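Local coordinates for protein ornithine aminotransferase (Plasmodium falciparum, PDB 3LG0) that probably catalyses the pyridoxal-phosphate-dependent transfer of the delta-amino group of ornithine to 2-oxoglutarate, giving glutamate semialdehyde and glutamate, as a homodimer, at residues Gly91-Tyr96 with Ile302-Leu307; Tyr103-Met108 with Ala276-Met281; Lys121-Trp126 with Asn227-Ala232; Ala138-Cys143 with Ala196-Pro201. All coordinates share one frame; numbering follows the deposited sequence.

Contact 1 of 4, residues Gly91-Tyr96 with Ile302-Leu307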
loop_
_atom_site.group_PDB
_atom_site.type_symbol
_atom_site.label_atom_id
_atom_site.label_comp_id
_atom_site.label_asym_id
_atom_site.label_seq_id
_atom_site.Cartn_x
_atom_site.Cartn_y
_atom_site.Cartn_z
ATOM N N GLY A 91 14.845 7.106 9.873
ATOM C CA GLY A 91 16.222 7.449 9.551
ATOM C C GLY A 91 17.251 6.362 9.803
ATOM O O GLY A 91 18.240 6.256 9.073
ATOM N N VAL A 92 17.034 5.547 10.830
ATOM C CA VAL A 92 17.890 4.378 11.038
ATOM C C VAL A 92 17.780 3.469 9.811
ATOM O O VAL A 92 18.785 3.116 9.207
ATOM C CB VAL A 92 17.497 3.610 12.304
ATOM C CG1 VAL A 92 18.399 2.403 12.506
ATOM C CG2 VAL A 92 17.550 4.537 13.516
ATOM N N CYS A 93 16.552 3.129 9.419
ATOM C CA CYS A 93 16.335 2.371 8.181
ATOM C C CYS A 93 17.009 3.006 6.945
ATOM O O CYS A 93 17.709 2.330 6.199
ATOM C CB CYS A 93 14.827 2.164 7.934
ATOM S SG CYS A 93 14.438 1.128 6.490
ATOM N N GLU A 94 16.825 4.311 6.740
ATOM C CA GLU A 94 17.346 4.962 5.527
ATOM C C GLU A 94 18.861 4.906 5.449
ATOM O O GLU A 94 19.434 4.643 4.379
ATOM C CB GLU A 94 16.873 6.413 5.424
ATOM C CG GLU A 94 15.373 6.564 5.299
ATOM C CD GLU A 94 14.917 8.010 5.380
ATOM O OE1 GLU A 94 15.632 8.830 5.997
ATOM O OE2 GLU A 94 13.841 8.330 4.841
ATOM N N ARG A 95 19.500 5.161 6.589
ATOM C CA ARG A 95 20.952 5.059 6.707
ATOM C C ARG A 95 21.394 3.637 6.424
ATOM O O ARG A 95 22.301 3.418 5.637
ATOM C CB ARG A 95 21.405 5.481 8.105
ATOM C CG ARG A 95 22.911 5.459 8.312
ATOM C CD ARG A 95 23.281 6.092 9.641
ATOM N NE ARG A 95 22.633 5.426 10.768
ATOM C CZ ARG A 95 22.687 5.854 12.027
ATOM N NH1 ARG A 95 23.356 6.960 12.329
ATOM N NH2 ARG A 95 22.073 5.176 12.986
ATOM N N TYR A 96 20.748 2.669 7.068
ATOM C CA TYR A 96 21.058 1.259 6.825
ATOM C C TYR A 96 20.989 0.885 5.337
ATOM O O TYR A 96 21.930 0.301 4.800
ATOM C CB TYR A 96 20.150 0.338 7.652
ATOM C CG TYR A 96 20.422 -1.114 7.376
ATOM C CD1 TYR A 96 21.379 -1.814 8.102
ATOM C CD2 TYR A 96 19.752 -1.780 6.360
ATOM C CE1 TYR A 96 21.656 -3.144 7.827
ATOM C CE2 TYR A 96 20.014 -3.108 6.084
ATOM C CZ TYR A 96 20.970 -3.786 6.818
ATOM O OH TYR A 96 21.231 -5.113 6.540
ATOM N N ILE A 302 11.092 -3.203 10.792
ATOM C CA ILE A 302 10.926 -4.517 10.164
ATOM C C ILE A 302 11.885 -4.665 8.993
ATOM O O ILE A 302 12.528 -5.700 8.828
ATOM C CB ILE A 302 9.483 -4.740 9.661
ATOM C CG1 ILE A 302 8.545 -4.935 10.843
ATOM C CG2 ILE A 302 9.416 -5.937 8.709
ATOM C CD1 ILE A 302 7.102 -4.702 10.513
ATOM N N CYS A 303 11.979 -3.613 8.184
ATOM C CA CYS A 303 12.836 -3.637 7.007
ATOM C C CYS A 303 14.319 -3.894 7.339
ATOM O O CYS A 303 14.950 -4.752 6.733
ATOM C CB CYS A 303 12.690 -2.350 6.177
ATOM S SG CYS A 303 13.858 -2.330 4.818
ATOM N N VAL A 304 14.879 -3.147 8.288
ATOM C CA VAL A 304 16.264 -3.377 8.689
ATOM C C VAL A 304 16.485 -4.821 9.150
ATOM O O VAL A 304 17.426 -5.476 8.727
ATOM C CB VAL A 304 16.721 -2.403 9.799
ATOM C CG1 VAL A 304 18.152 -2.751 10.262
ATOM C CG2 VAL A 304 16.661 -0.959 9.297
ATOM N N GLU A 305 15.606 -5.325 10.005
ATOM C CA GLU A 305 15.774 -6.674 10.512
ATOM C C GLU A 305 15.632 -7.727 9.415
ATOM O O GLU A 305 16.351 -8.723 9.411
ATOM C CB GLU A 305 14.815 -6.976 11.663
ATOM C CG GLU A 305 15.024 -8.365 12.250
ATOM C CD GLU A 305 16.429 -8.545 12.824
ATOM O OE1 GLU A 305 17.010 -7.539 13.273
ATOM O OE2 GLU A 305 16.953 -9.679 12.821
ATOM N N ALA A 306 14.716 -7.507 8.481
ATOM C CA ALA A 306 14.506 -8.461 7.402
ATOM C C ALA A 306 15.749 -8.609 6.534
ATOM O O ALA A 306 16.060 -9.702 6.075
ATOM C CB ALA A 306 13.287 -8.056 6.558
ATOM N N LEU A 307 16.458 -7.510 6.297
ATOM C CA LEU A 307 17.658 -7.562 5.470
ATOM C C LEU A 307 18.828 -8.134 6.283
ATOM O O LEU A 307 19.670 -8.862 5.753
ATOM C CB LEU A 307 17.996 -6.180 4.880
ATOM C CG LEU A 307 17.080 -5.641 3.767
ATOM C CD1 LEU A 307 17.812 -4.661 2.873
ATOM C CD2 LEU A 307 16.551 -6.780 2.926
#
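Anti first torsions direct most of this contact: CG of Tyr96 stands anti to its backbone N (chi1 178°), and SG of Cys93, SG of Cys303 and CG1 of Val304 do the same from their own residues. The Tyr96 ring is thereby carried out from helix 88-101 toward helix 297-312, where it crosses Val304 obliquely. Val304 CG1 sits over a face of the Tyr96 ring in a CH-pi contact, 4.1 Å from the ring centroid and only 15° off the ring normal. The other methyl, Val304 CG2, lies anti to the carbonyl carbon and turns back to the first helix, meeting Cys93 CA at 3.5 Å. The forked side chain of Val304 therefore touches two residues one turn apart, one branch over the aromatic face, the other against CA and CB of Cys93. At the far end of the ring, Tyr96 OH reaches CB of Leu307 at 3.8 Å, an oblique approach. The two thiols meet end to end, with Cys93 SG 3.9 Å from Cys303 SG, a van der Waals separation and not a disulfide. Cys303 and Leu307 also rest on Leu97, one residue beyond Tyr96, while Glu94 and Arg95 are turned to the second subunit and pack on its Gly21 and Tyr20. With short-segment axes 9.4 Å apart and inclined by 36°, this is apolar packing of two helices running in broadly the same direction, in the large domain of a class-III, fold-type I aminotransferase.

Contact 2 of 4, residues Tyr103-Met108 with Ala276-Met281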
loop_
_atom_site.group_PDB
_atom_site.type_symbol
_atom_site.label_atom_id
_atom_site.label_comp_id
_atom_site.label_asym_id
_atom_site.label_seq_id
_atom_site.Cartn_x
_atom_site.Cartn_y
_atom_site.Cartn_z
ATOM N N TYR A 103 23.914 3.863 -2.299
ATOM C CA TYR A 103 23.279 5.009 -2.933
ATOM C C TYR A 103 23.166 6.124 -1.907
ATOM O O TYR A 103 23.103 5.858 -0.695
ATOM C CB TYR A 103 21.905 4.626 -3.504
ATOM C CG TYR A 103 22.013 3.774 -4.741
ATOM C CD1 TYR A 103 21.971 4.345 -6.005
ATOM C CD2 TYR A 103 22.172 2.399 -4.647
ATOM C CE1 TYR A 103 22.079 3.557 -7.152
ATOM C CE2 TYR A 103 22.279 1.598 -5.790
ATOM C CZ TYR A 103 22.237 2.188 -7.039
ATOM O OH TYR A 103 22.350 1.415 -8.177
ATOM N N ASP A 104 23.156 7.367 -2.389
ATOM C CA ASP A 104 23.051 8.530 -1.508
ATOM C C ASP A 104 21.761 8.489 -0.700
ATOM O O ASP A 104 21.774 8.715 0.507
ATOM C CB ASP A 104 23.097 9.837 -2.303
ATOM C CG ASP A 104 24.439 10.077 -2.961
ATOM O OD1 ASP A 104 25.450 9.589 -2.453
ATOM O OD2 ASP A 104 24.481 10.762 -3.993
ATOM N N LYS A 105 20.648 8.198 -1.372
ATOM C CA LYS A 105 19.346 8.369 -0.749
ATOM C C LYS A 105 18.353 7.240 -1.016
ATOM O O LYS A 105 18.475 6.488 -1.979
ATOM C CB LYS A 105 18.764 9.731 -1.141
ATOM C CG LYS A 105 19.352 10.885 -0.311
ATOM C CD LYS A 105 18.797 12.241 -0.726
ATOM C CE LYS A 105 19.216 13.328 0.255
ATOM N NZ LYS A 105 20.682 13.242 0.521
ATOM N N VAL A 106 17.377 7.117 -0.125
ATOM C CA VAL A 106 16.303 6.162 -0.298
ATOM C C VAL A 106 14.967 6.820 0.047
ATOM O O VAL A 106 14.892 7.746 0.866
ATOM C CB VAL A 106 16.527 4.884 0.559
ATOM C CG1 VAL A 106 16.299 5.174 2.018
ATOM C CG2 VAL A 106 15.606 3.735 0.095
ATOM N N LEU A 107 13.917 6.331 -0.604
ATOM C CA LEU A 107 12.550 6.786 -0.382
ATOM C C LEU A 107 11.701 5.558 -0.081
ATOM O O LEU A 107 11.603 4.659 -0.924
ATOM C CB LEU A 107 12.068 7.518 -1.638
ATOM C CG LEU A 107 10.614 7.877 -1.944
ATOM C CD1 LEU A 107 9.761 8.105 -0.714
ATOM C CD2 LEU A 107 10.625 9.114 -2.849
ATOM N N MET A 108 11.122 5.503 1.123
ATOM C CA MET A 108 10.339 4.337 1.563
ATOM C C MET A 108 8.864 4.489 1.215
ATOM O O MET A 108 8.269 5.525 1.477
ATOM C CB MET A 108 10.437 4.117 3.088
ATOM C CG MET A 108 11.833 3.981 3.649
ATOM S SD MET A 108 12.794 2.656 2.903
ATOM C CE MET A 108 12.010 1.210 3.620
ATOM N N ALA A 276 18.528 6.005 -5.013
ATOM C CA ALA A 276 19.112 6.823 -6.063
ATOM C C ALA A 276 20.121 7.767 -5.419
ATOM O O ALA A 276 20.099 7.972 -4.203
ATOM C CB ALA A 276 18.014 7.603 -6.796
ATOM N N ASN A 277 21.009 8.333 -6.225
ATOM C CA ASN A 277 21.967 9.305 -5.705
ATOM C C ASN A 277 21.387 10.711 -5.669
ATOM O O ASN A 277 20.334 10.955 -6.247
ATOM C CB ASN A 277 23.251 9.271 -6.523
ATOM C CG ASN A 277 24.052 8.033 -6.269
ATOM O OD1 ASN A 277 24.112 7.537 -5.140
ATOM N ND2 ASN A 277 24.678 7.512 -7.316
ATOM N N ASP A 278 22.088 11.626 -5.004
ATOM C CA ASP A 278 21.604 13.010 -4.841
ATOM C C ASP A 278 21.192 13.723 -6.135
ATOM O O ASP A 278 20.168 14.400 -6.162
ATOM C CB ASP A 278 22.608 13.854 -4.063
ATOM C CG ASP A 278 22.565 13.582 -2.575
ATOM O OD1 ASP A 278 21.552 13.041 -2.100
ATOM O OD2 ASP A 278 23.538 13.917 -1.874
ATOM N N ASP A 279 21.958 13.551 -7.206
ATOM C CA ASP A 279 21.636 14.229 -8.459
ATOM C C ASP A 279 20.263 13.878 -9.032
ATOM O O ASP A 279 19.639 14.713 -9.691
ATOM C CB ASP A 279 22.741 14.063 -9.517
ATOM C CG ASP A 279 23.121 12.610 -9.763
ATOM O OD1 ASP A 279 23.380 11.881 -8.780
ATOM O OD2 ASP A 279 23.186 12.201 -10.947
ATOM N N VAL A 280 19.791 12.651 -8.803
ATOM C CA VAL A 280 18.431 12.299 -9.203
ATOM C C VAL A 280 17.418 12.529 -8.079
ATOM O O VAL A 280 16.403 13.178 -8.292
ATOM C CB VAL A 280 18.305 10.849 -9.753
ATOM C CG1 VAL A 280 19.132 10.676 -11.018
ATOM C CG2 VAL A 280 18.746 9.862 -8.720
ATOM N N MET A 281 17.695 12.025 -6.878
ATOM C CA MET A 281 16.700 12.089 -5.801
ATOM C C MET A 281 16.285 13.508 -5.402
ATOM O O MET A 281 15.123 13.742 -5.108
ATOM C CB MET A 281 17.174 11.316 -4.577
ATOM C CG MET A 281 16.071 11.046 -3.561
ATOM S SD MET A 281 14.944 9.702 -4.041
ATOM C CE MET A 281 15.831 8.286 -3.391
#
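Hydrogen bonds between main chains come first. Lys105 and Ala276 form an antiparallel hydrogen-bonded pair: Lys105 N donates to Ala276 O at 2.9 Å, nearly along the C=O axis, and Ala276 N returns a bond to Lys105 O at 3.1 Å from above the carbonyl plane. Beyond this pair the two segments exchange bonds from backbone N-H groups to side-chain oxygens. Asn277 OD1 accepts Asp104 N at 2.9 Å in the plane of its carbonyl, while Asp104 OD2 offers its anti lone pair to Asp278 N at 2.7 Å in an almost straight bond (174°). Both side chains have CG beside their own backbone N, and they cross at about a right angle. The Tyr103 hydroxyl is bonded to Pro255 O. One salt bridge follows: Lys105, extended until a bend at chi4 (48°), brings NZ to the syn lone pair of Asp278 OD1 at 2.8 Å. The same ammonium is hydrogen-bonded to Thr19 O of the second subunit. Apolar contacts complete the set. Met281, bent at chi2 and chi3, lays CE against the strand backbone, 3.5 Å from Lys105 O, and its CG lies 3.9 Å from Lys105 CB. Tyr103 CD1 comes within 3.8 Å of Ala276 CA. Strand 105-109, outermost in the sheet within this chain, is thus joined to the chain entering helix 278-281; Val106 backbone bonds reach the second subunit. Asp104 and Asp278 carboxylates lie close together, so the ammonium and the amide at the start of the helix probably help to stabilise their negative charge.

Contact 3 of 4, residues Lys121-Trp126 with Asn227-Ala232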
loop_
_atom_site.group_PDB
_atom_site.type_symbol
_atom_site.label_atom_id
_atom_site.label_comp_id
_atom_site.label_asym_id
_atom_site.label_seq_id
_atom_site.Cartn_x
_atom_site.Cartn_y
_atom_site.Cartn_z
ATOM N N LYS A 121 7.469 9.358 -11.827
ATOM C CA LYS A 121 7.490 10.777 -11.500
ATOM C C LYS A 121 8.910 11.260 -11.290
ATOM O O LYS A 121 9.284 12.331 -11.753
ATOM C CB LYS A 121 6.648 11.067 -10.263
ATOM C CG LYS A 121 5.163 10.771 -10.465
ATOM C CD LYS A 121 4.349 11.114 -9.229
ATOM C CE LYS A 121 2.869 10.836 -9.445
ATOM N NZ LYS A 121 2.098 11.068 -8.191
ATOM N N LEU A 122 9.705 10.449 -10.605
ATOM C CA LEU A 122 11.083 10.819 -10.324
ATOM C C LEU A 122 11.847 10.983 -11.636
ATOM O O LEU A 122 12.563 11.964 -11.829
ATOM C CB LEU A 122 11.757 9.762 -9.441
ATOM C CG LEU A 122 13.248 9.928 -9.142
ATOM C CD1 LEU A 122 13.492 11.280 -8.460
ATOM C CD2 LEU A 122 13.782 8.774 -8.275
ATOM N N CYS A 123 11.678 10.013 -12.530
ATOM C CA CYS A 123 12.372 9.999 -13.809
ATOM C C CYS A 123 12.021 11.204 -14.667
ATOM O O CYS A 123 12.900 11.839 -15.232
ATOM C CB CYS A 123 12.043 8.718 -14.576
ATOM S SG CYS A 123 12.841 7.265 -13.893
ATOM N N ARG A 124 10.734 11.506 -14.772
ATOM C CA ARG A 124 10.292 12.611 -15.610
ATOM C C ARG A 124 10.717 13.954 -15.043
ATOM O O ARG A 124 11.092 14.851 -15.789
ATOM C CB ARG A 124 8.781 12.580 -15.813
ATOM C CG ARG A 124 8.323 11.364 -16.603
ATOM C CD ARG A 124 6.927 11.548 -17.193
ATOM N NE ARG A 124 6.655 10.476 -18.146
ATOM C CZ ARG A 124 5.850 9.451 -17.902
ATOM N NH1 ARG A 124 5.212 9.377 -16.737
ATOM N NH2 ARG A 124 5.673 8.512 -18.825
ATOM N N LYS A 125 10.672 14.081 -13.726
ATOM C CA LYS A 125 11.070 15.317 -13.069
ATOM C C LYS A 125 12.577 15.547 -13.174
ATOM O O LYS A 125 13.020 16.677 -13.263
ATOM C CB LYS A 125 10.611 15.336 -11.600
ATOM C CG LYS A 125 10.548 16.739 -10.995
ATOM C CD LYS A 125 9.725 16.759 -9.715
ATOM C CE LYS A 125 9.706 18.145 -9.061
ATOM N NZ LYS A 125 8.952 18.143 -7.763
ATOM N N TRP A 126 13.365 14.478 -13.154
ATOM C CA TRP A 126 14.779 14.617 -13.445
ATOM C C TRP A 126 14.955 14.976 -14.929
ATOM O O TRP A 126 15.865 15.714 -15.294
ATOM C CB TRP A 126 15.523 13.326 -13.137
ATOM C CG TRP A 126 16.944 13.324 -13.618
ATOM C CD1 TRP A 126 18.041 13.671 -12.899
ATOM C CD2 TRP A 126 17.418 12.945 -14.923
ATOM N NE1 TRP A 126 19.175 13.525 -13.664
ATOM C CE2 TRP A 126 18.816 13.085 -14.911
ATOM C CE3 TRP A 126 16.796 12.487 -16.088
ATOM C CZ2 TRP A 126 19.605 12.796 -16.024
ATOM C CZ3 TRP A 126 17.577 12.208 -17.195
ATOM C CH2 TRP A 126 18.969 12.369 -17.156
ATOM N N ASN A 227 22.759 9.772 -22.057
ATOM C CA ASN A 227 22.344 10.523 -20.874
ATOM C C ASN A 227 20.914 10.184 -20.444
ATOM O O ASN A 227 20.014 11.040 -20.452
ATOM C CB ASN A 227 22.462 12.027 -21.109
ATOM C CG ASN A 227 22.209 12.820 -19.854
ATOM O OD1 ASN A 227 22.608 12.412 -18.761
ATOM N ND2 ASN A 227 21.530 13.953 -19.996
ATOM N N VAL A 228 20.713 8.924 -20.079
ATOM C CA VAL A 228 19.386 8.430 -19.735
ATOM C C VAL A 228 19.464 7.659 -18.428
ATOM O O VAL A 228 20.411 6.897 -18.211
ATOM C CB VAL A 228 18.805 7.535 -20.861
ATOM C CG1 VAL A 228 17.716 6.618 -20.320
ATOM C CG2 VAL A 228 18.270 8.392 -21.995
ATOM N N LEU A 229 18.489 7.880 -17.548
ATOM C CA LEU A 229 18.443 7.138 -16.296
ATOM C C LEU A 229 18.258 5.653 -16.597
ATOM O O LEU A 229 17.328 5.271 -17.299
ATOM C CB LEU A 229 17.327 7.661 -15.385
ATOM C CG LEU A 229 17.560 9.048 -14.778
ATOM C CD1 LEU A 229 16.423 9.455 -13.837
ATOM C CD2 LEU A 229 18.878 9.098 -14.038
ATOM N N PHE A 230 19.185 4.840 -16.108
ATOM C CA PHE A 230 19.079 3.393 -16.159
ATOM C C PHE A 230 18.436 2.927 -14.840
ATOM O O PHE A 230 19.110 2.821 -13.801
ATOM C CB PHE A 230 20.479 2.784 -16.382
ATOM C CG PHE A 230 20.581 1.307 -16.093
ATOM C CD1 PHE A 230 19.506 0.460 -16.293
ATOM C CD2 PHE A 230 21.772 0.762 -15.645
ATOM C CE1 PHE A 230 19.613 -0.893 -16.014
ATOM C CE2 PHE A 230 21.889 -0.587 -15.375
ATOM C CZ PHE A 230 20.804 -1.417 -15.556
ATOM N N VAL A 231 17.122 2.685 -14.892
ATOM C CA VAL A 231 16.358 2.226 -13.719
ATOM C C VAL A 231 16.119 0.711 -13.688
ATOM O O VAL A 231 15.451 0.163 -14.566
ATOM C CB VAL A 231 14.991 2.910 -13.641
ATOM C CG1 VAL A 231 14.310 2.573 -12.323
ATOM C CG2 VAL A 231 15.145 4.423 -13.790
ATOM N N ALA A 232 16.655 0.052 -12.668
ATOM C CA ALA A 232 16.487 -1.377 -12.494
ATOM C C ALA A 232 15.372 -1.688 -11.502
ATOM O O ALA A 232 15.467 -1.338 -10.321
ATOM C CB ALA A 232 17.790 -2.016 -12.014
#
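Helix 112-129 packs on the central sheet of the fold-type I large domain, its segment running antiparallel (174°) to strand 229-232 at an axis distance of 10.5 Å. The first shell is centred on Trp126 and Leu229, whose side chains reach toward each other tip to tip. Leu229 CG stands over the six-membered ring in a CH-pi contact, 3.9 Å from its centroid and 15° off the normal, while Leu229 CD1 lies by the CG-CD2-CE3 side of the indole, 3.8 Å from Trp126 CD2. One turn earlier, Cys123 fits beside both inward-pointing residues of the strand: its SG lies 3.7 Å from Val231 CG2 and 4.2 Å from Leu229 CD1.

The torsions behind this fit are complementary. Trp126 has CG anti to its backbone N (chi1 171°), so the indole extends toward the sheet, and Leu229 has CG anti to its carbonyl carbon, so the isobutyl group meets the indole face. Further out, Val280 of helix 278-281 packs on both Trp126 and Leu229. The strand itself is held by backbone hydrogen bonds from Leu229 and Val231 to strand 194-199. At its entrance, Asn227 has positive phi and closes helix 215-226 with a Schellman motif. Its carbonyl accepts a hydrogen bond from Lys131 NZ, and the same Asn227 O lies in the indole plane at the ring edge, 3.7 Å from Trp126 CH2.

Contact 4 of 4, residues Ala138-Cys143 with Ala196-Pro201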
loop_
_atom_site.group_PDB
_atom_site.type_symbol
_atom_site.label_atom_id
_atom_site.label_comp_id
_atom_site.label_asym_id
_atom_site.label_seq_id
_atom_site.Cartn_x
_atom_site.Cartn_y
_atom_site.Cartn_z
ATOM N N ALA A 138 8.313 14.297 -21.367
ATOM C CA ALA A 138 9.342 13.354 -20.953
ATOM C C ALA A 138 8.843 11.938 -21.221
ATOM O O ALA A 138 7.735 11.560 -20.827
ATOM C CB ALA A 138 9.695 13.543 -19.491
ATOM N N LYS A 139 9.658 11.161 -21.914
ATOM C CA LYS A 139 9.274 9.816 -22.291
ATOM C C LYS A 139 10.070 8.781 -21.513
ATOM O O LYS A 139 11.262 8.956 -21.282
ATOM C CB LYS A 139 9.477 9.611 -23.795
ATOM C CG LYS A 139 8.449 10.307 -24.652
ATOM C CD LYS A 139 8.790 10.187 -26.131
ATOM C CE LYS A 139 7.748 10.901 -26.985
ATOM N NZ LYS A 139 7.571 12.339 -26.603
ATOM N N ILE A 140 9.399 7.713 -21.103
ATOM C CA ILE A 140 10.059 6.598 -20.439
ATOM C C ILE A 140 9.984 5.354 -21.319
ATOM O O ILE A 140 8.931 5.003 -21.858
ATOM C CB ILE A 140 9.414 6.265 -19.069
ATOM C CG1 ILE A 140 9.492 7.455 -18.118
ATOM C CG2 ILE A 140 10.074 5.017 -18.451
ATOM C CD1 ILE A 140 8.585 7.305 -16.888
ATOM N N ILE A 141 11.106 4.678 -21.454
ATOM C CA ILE A 141 11.139 3.443 -22.206
ATOM C C ILE A 141 10.935 2.254 -21.266
ATOM O O ILE A 141 11.581 2.170 -20.228
ATOM C CB ILE A 141 12.493 3.301 -22.928
ATOM C CG1 ILE A 141 12.676 4.448 -23.928
ATOM C CG2 ILE A 141 12.604 1.939 -23.603
ATOM C CD1 ILE A 141 14.092 4.587 -24.438
ATOM N N VAL A 142 10.036 1.347 -21.631
ATOM C CA VAL A 142 9.877 0.101 -20.895
ATOM C C VAL A 142 9.903 -1.078 -21.840
ATOM O O VAL A 142 9.812 -0.914 -23.056
ATOM C CB VAL A 142 8.562 0.075 -20.131
ATOM C CG1 VAL A 142 8.636 1.022 -18.948
ATOM C CG2 VAL A 142 7.408 0.449 -21.062
ATOM N N CYS A 143 10.028 -2.275 -21.289
ATOM C CA CYS A 143 10.018 -3.456 -22.135
ATOM C C CYS A 143 8.627 -3.981 -22.400
ATOM O O CYS A 143 7.693 -3.723 -21.641
ATOM C CB CYS A 143 10.908 -4.539 -21.585
ATOM S SG CYS A 143 12.598 -4.064 -21.750
ATOM N N ALA A 196 14.348 8.118 -19.105
ATOM C CA ALA A 196 14.702 6.880 -18.417
ATOM C C ALA A 196 14.335 5.613 -19.174
ATOM O O ALA A 196 13.420 5.592 -19.996
ATOM C CB ALA A 196 14.088 6.850 -17.004
ATOM N N PHE A 197 15.060 4.554 -18.851
ATOM C CA PHE A 197 14.738 3.204 -19.274
ATOM C C PHE A 197 14.522 2.377 -18.001
ATOM O O PHE A 197 15.450 2.189 -17.203
ATOM C CB PHE A 197 15.896 2.625 -20.089
ATOM C CG PHE A 197 15.696 1.197 -20.519
ATOM C CD1 PHE A 197 14.492 0.781 -21.055
ATOM C CD2 PHE A 197 16.727 0.280 -20.413
ATOM C CE1 PHE A 197 14.312 -0.533 -21.460
ATOM C CE2 PHE A 197 16.555 -1.035 -20.816
ATOM C CZ PHE A 197 15.343 -1.440 -21.345
ATOM N N ILE A 198 13.296 1.900 -17.806
ATOM C CA ILE A 198 12.979 1.095 -16.619
ATOM C C ILE A 198 12.820 -0.370 -17.018
ATOM O O ILE A 198 12.032 -0.703 -17.900
ATOM C CB ILE A 198 11.740 1.626 -15.886
ATOM C CG1 ILE A 198 11.923 3.119 -15.594
ATOM C CG2 ILE A 198 11.521 0.842 -14.606
ATOM C CD1 ILE A 198 10.739 3.824 -14.987
ATOM N N VAL A 199 13.607 -1.225 -16.389
ATOM C CA VAL A 199 13.747 -2.596 -16.852
ATOM C C VAL A 199 14.053 -3.548 -15.693
ATOM O O VAL A 199 14.689 -3.161 -14.709
ATOM C CB VAL A 199 14.879 -2.692 -17.896
ATOM C CG1 VAL A 199 16.196 -2.435 -17.231
ATOM C CG2 VAL A 199 14.884 -4.048 -18.586
ATOM N N GLU A 200 13.600 -4.796 -15.839
ATOM C CA GLU A 200 13.805 -5.862 -14.865
ATOM C C GLU A 200 15.018 -6.716 -15.239
ATOM O O GLU A 200 15.163 -7.090 -16.394
ATOM C CB GLU A 200 12.582 -6.776 -14.861
ATOM C CG GLU A 200 11.476 -6.435 -13.879
ATOM C CD GLU A 200 10.611 -7.660 -13.563
ATOM O OE1 GLU A 200 10.811 -8.320 -12.493
ATOM O OE2 GLU A 200 9.758 -7.982 -14.424
ATOM N N PRO A 201 15.878 -7.047 -14.256
ATOM C CA PRO A 201 17.081 -7.863 -14.491
ATOM C C PRO A 201 16.735 -9.247 -15.048
ATOM O O PRO A 201 17.491 -9.802 -15.860
ATOM C CB PRO A 201 17.720 -7.969 -13.110
ATOM C CG PRO A 201 17.242 -6.754 -12.391
ATOM C CD PRO A 201 15.832 -6.522 -12.881
#
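The Phe197 ring is bordered on one face by Val199, whose CB stands 3.6 Å above the plane toward the rim, and along its edge by strand 139-143. Ile141 O and Cys143 SG both approach that edge near the ring plane. Cys143 SG makes a sulfur-aromatic contact from the side, 3.8 Å from Phe197 CZ, and also touches Val199 CG2. This packing belongs to two neighbouring parallel strands of the central sheet of the fold-type I large domain, with a crossing angle of -25°.

Phe197 has CG anti to its backbone N (chi1 177°), which lays the ring beside Ile141, and Ile141 CG2, likewise anti to its own N, meets Phe197 CD1 at a close 3.4 Å. The strands are joined through Ile141, which bonds on both sides of Phe197. Ile141 N donates to Ala196 O at 2.9 Å, almost straight, and Ile141 O accepts Ile198 N at 3.0 Å, nearly along the C=O axis. A CA-H...O contact from Phe197 CA also falls on that carbonyl oxygen.

Ile141 and Phe197 share one face of the sheet, where both pack on Leu185 of helix 182-189; Phe197 is further covered by Val219 and Cys223 of helix 215-226. Ile140, Ala196 and Ile198 occupy the other face, under Tyr120 and Cys123 of helix 112-129. There, Ile140 CG2 meets the tip of the neighbouring isoleucine, with Ile198 CD1 3.7 Å away.

Overall arrangement
The four contacts form a chain of neighbours through the large domain, contacts 2, 3 and 4 being nested in sequence within the loop closed by contact 1. Contacts 1 and 2 have centres 15 Å apart and touch where Met108 CE lies 3.8 Å from Cys93 SG; both also reach the second subunit. Contact 2 passes to contact 3 through Val280, whose CG1 is 3.4 Å from Leu229 CD2. Contacts 3 and 4, only 8 Å apart between centres, share the central sheet, with Leu229 O 2.8 Å from Phe197 N. Unlike the others, contact 1 approaches the probable cofactor site: the side chain of Leu307 is about 10 Å from that of Lys262, which carries no pyridoxal phosphate here.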